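Local coordinates for putative uncharacterized protein (Mycobacterium avium, PDB 2Z6V) that probably transfers sulfo groups to an acceptor that has not been identified, at residues 216-221 with 253-258. Residues are numbered along the deposited sequence; the frame is centred on the assembly and turned at random.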
loop_
_atom_site.group_PDB
_atom_site.type_symbol
_atom_site.label_atom_id
_atom_site.label_comp_id
_atom_site.label_asym_id
_atom_site.label_seq_id
_atom_site.Cartn_x
_atom_site.Cartn_y
_atom_site.Cartn_z
ATOM N N TRP A 216 -12.153 -1.021 13.193
ATOM C CA TRP A 216 -12.737 -2.307 12.847
ATOM C C TRP A 216 -11.669 -3.161 12.205
ATOM O O TRP A 216 -11.494 -4.334 12.544
ATOM C CB TRP A 216 -13.881 -2.134 11.853
ATOM C CG TRP A 216 -14.329 -3.437 11.241
ATOM C CD1 TRP A 216 -15.063 -4.421 11.846
ATOM C CD2 TRP A 216 -14.044 -3.908 9.912
ATOM N NE1 TRP A 216 -15.253 -5.474 10.977
ATOM C CE2 TRP A 216 -14.640 -5.187 9.785
ATOM C CE3 TRP A 216 -13.346 -3.374 8.818
ATOM C CZ2 TRP A 216 -14.561 -5.942 8.603
ATOM C CZ3 TRP A 216 -13.266 -4.121 7.641
ATOM C CH2 TRP A 216 -13.873 -5.395 7.546
ATOM N N LEU A 217 -10.952 -2.541 11.276
ATOM C CA LEU A 217 -9.899 -3.203 10.528
ATOM C C LEU A 217 -8.813 -3.782 11.418
ATOM O O LEU A 217 -8.456 -4.947 11.287
ATOM C CB LEU A 217 -9.276 -2.222 9.532
ATOM C CG LEU A 217 -8.284 -2.830 8.538
ATOM C CD1 LEU A 217 -9.004 -3.807 7.609
ATOM C CD2 LEU A 217 -7.629 -1.714 7.749
ATOM N N PHE A 218 -8.298 -2.964 12.325
ATOM C CA PHE A 218 -7.229 -3.380 13.221
ATOM C C PHE A 218 -7.641 -4.311 14.361
ATOM O O PHE A 218 -6.901 -5.230 14.708
ATOM C CB PHE A 218 -6.554 -2.141 13.819
ATOM C CG PHE A 218 -5.635 -1.422 12.873
ATOM C CD1 PHE A 218 -5.792 -1.529 11.499
ATOM C CD2 PHE A 218 -4.619 -0.612 13.366
ATOM C CE1 PHE A 218 -4.944 -0.834 10.622
ATOM C CE2 PHE A 218 -3.766 0.088 12.501
ATOM C CZ PHE A 218 -3.929 -0.024 11.127
ATOM N N ASP A 219 -8.820 -4.082 14.941
ATOM C CA ASP A 219 -9.270 -4.884 16.079
ATOM C C ASP A 219 -10.306 -5.975 15.849
ATOM O O ASP A 219 -10.482 -6.830 16.714
ATOM C CB ASP A 219 -9.785 -3.963 17.193
ATOM C CG ASP A 219 -8.743 -2.953 17.647
ATOM O OD1 ASP A 219 -7.534 -3.287 17.636
ATOM O OD2 ASP A 219 -9.135 -1.830 18.030
ATOM N N GLU A 220 -10.982 -5.965 14.704
ATOM C CA GLU A 220 -12.013 -6.970 14.450
ATOM C C GLU A 220 -11.886 -7.762 13.162
ATOM O O GLU A 220 -12.032 -8.983 13.156
ATOM C CB GLU A 220 -13.391 -6.316 14.464
ATOM C CG GLU A 220 -13.858 -5.849 15.824
ATOM C CD GLU A 220 -15.205 -5.152 15.745
ATOM O OE1 GLU A 220 -15.251 -3.976 15.317
ATOM O OE2 GLU A 220 -16.222 -5.791 16.094
ATOM N N ALA A 221 -11.636 -7.064 12.064
ATOM C CA ALA A 221 -11.524 -7.713 10.766
ATOM C C ALA A 221 -10.609 -8.936 10.746
ATOM O O ALA A 221 -9.490 -8.913 11.268
ATOM C CB ALA A 221 -11.061 -6.702 9.721
ATOM N N SER A 253 2.790 -4.787 8.467
ATOM C CA SER A 253 3.306 -4.869 9.828
ATOM C C SER A 253 2.153 -5.081 10.806
ATOM O O SER A 253 2.236 -5.890 11.722
ATOM C CB SER A 253 4.048 -3.577 10.179
ATOM O OG SER A 253 3.236 -2.445 9.914
ATOM N N VAL A 254 1.077 -4.333 10.607
ATOM C CA VAL A 254 -0.091 -4.445 11.457
ATOM C C VAL A 254 -0.693 -5.838 11.308
ATOM O O VAL A 254 -0.945 -6.530 12.295
ATOM C CB VAL A 254 -1.143 -3.390 11.064
ATOM C CG1 VAL A 254 -2.377 -3.534 11.926
ATOM C CG2 VAL A 254 -0.543 -1.990 11.198
ATOM N N HIS A 255 -0.900 -6.253 10.065
ATOM C CA HIS A 255 -1.488 -7.553 9.771
ATOM C C HIS A 255 -0.445 -8.660 9.602
ATOM O O HIS A 255 -0.712 -9.666 8.938
ATOM C CB HIS A 255 -2.320 -7.454 8.486
ATOM C CG HIS A 255 -3.209 -6.250 8.433
ATOM N ND1 HIS A 255 -4.137 -5.967 9.410
ATOM C CD2 HIS A 255 -3.298 -5.247 7.527
ATOM C CE1 HIS A 255 -4.760 -4.841 9.110
ATOM N NE2 HIS A 255 -4.269 -4.384 7.972
ATOM N N ILE A 256 0.726 -8.499 10.213
ATOM C CA ILE A 256 1.789 -9.491 10.050
ATOM C C ILE A 256 1.413 -10.933 10.392
ATOM O O ILE A 256 1.961 -11.875 9.810
ATOM C CB ILE A 256 3.062 -9.088 10.830
ATOM C CG1 ILE A 256 4.224 -9.992 10.404
ATOM C CG2 ILE A 256 2.804 -9.143 12.325
ATOM C CD1 ILE A 256 5.587 -9.426 10.719
ATOM N N GLU A 257 0.471 -11.114 11.311
ATOM C CA GLU A 257 0.044 -12.458 11.677
ATOM C C GLU A 257 -0.699 -13.177 10.542
ATOM O O GLU A 257 -0.473 -14.364 10.300
ATOM C CB GLU A 257 -0.831 -12.425 12.932
ATOM C CG GLU A 257 -0.082 -12.102 14.232
ATOM C CD GLU A 257 1.256 -12.837 14.358
ATOM O OE1 GLU A 257 1.393 -13.936 13.775
ATOM O OE2 GLU A 257 2.165 -12.321 15.047
ATOM N N ALA A 258 -1.583 -12.468 9.846
ATOM C CA ALA A 258 -2.328 -13.080 8.748
ATOM C C ALA A 258 -1.401 -13.311 7.553
ATOM O O ALA A 258 -1.533 -14.301 6.827
ATOM C CB ALA A 258 -3.504 -12.196 8.346
#
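Phe-218 and Val-254 meet at about a right angle, a methyl against a ring. Val-254 CB stands 4.2 Å above the plane of the neighbouring His-255 ring, over its centre. From there CG1, anti to the backbone N (chi1 178°), runs to the phenyl face. Val-254 CG1 lies 3.7 Å from the ring centroid of Phe-218 and only 2° off the ring normal, so it qualifies as a CH-pi contact. Centring is confirmed atom by atom, since all six ring carbons are nearly equidistant from this methyl. The other branch, CG2, reaches the far end of the same ring, where Val-254 CG2 and Phe-218 CZ are 3.9 Å apart. A bound palmitic acid lies about 6 Å from the Val-254 side chain.

His-255 adds a ring carbon to the contact. His-255 CE1 comes 4.1 Å from Leu-217 CG and 4.2 Å from Phe-218 CD1; the leucine and histidine side chains cross at about a right angle, and CE1 lies obliquely to the phenyl ring. The imidazole and phenyl planes are turned 89° from each other with centroids 5.9 Å apart. All four touching residues are buried, and the 172 Å² buried between the segments reflects a small van der Waals contact.

Two backbone carbonyls, those of Phe-218 and Val-254, accept hydrogen bonds from the guanidinium of Arg-318, which thereby ties the two segments together from helix 301-326. Trp-310 and Tyr-314 of that helix also meet the Phe-218 ring. The contact thus joins the C-terminal end of helix 212-219, beside helix 301-326, to the turn that follows strand 244-248 of the parallel sheet and leads through His-255, the N-cap, into helix 256-262.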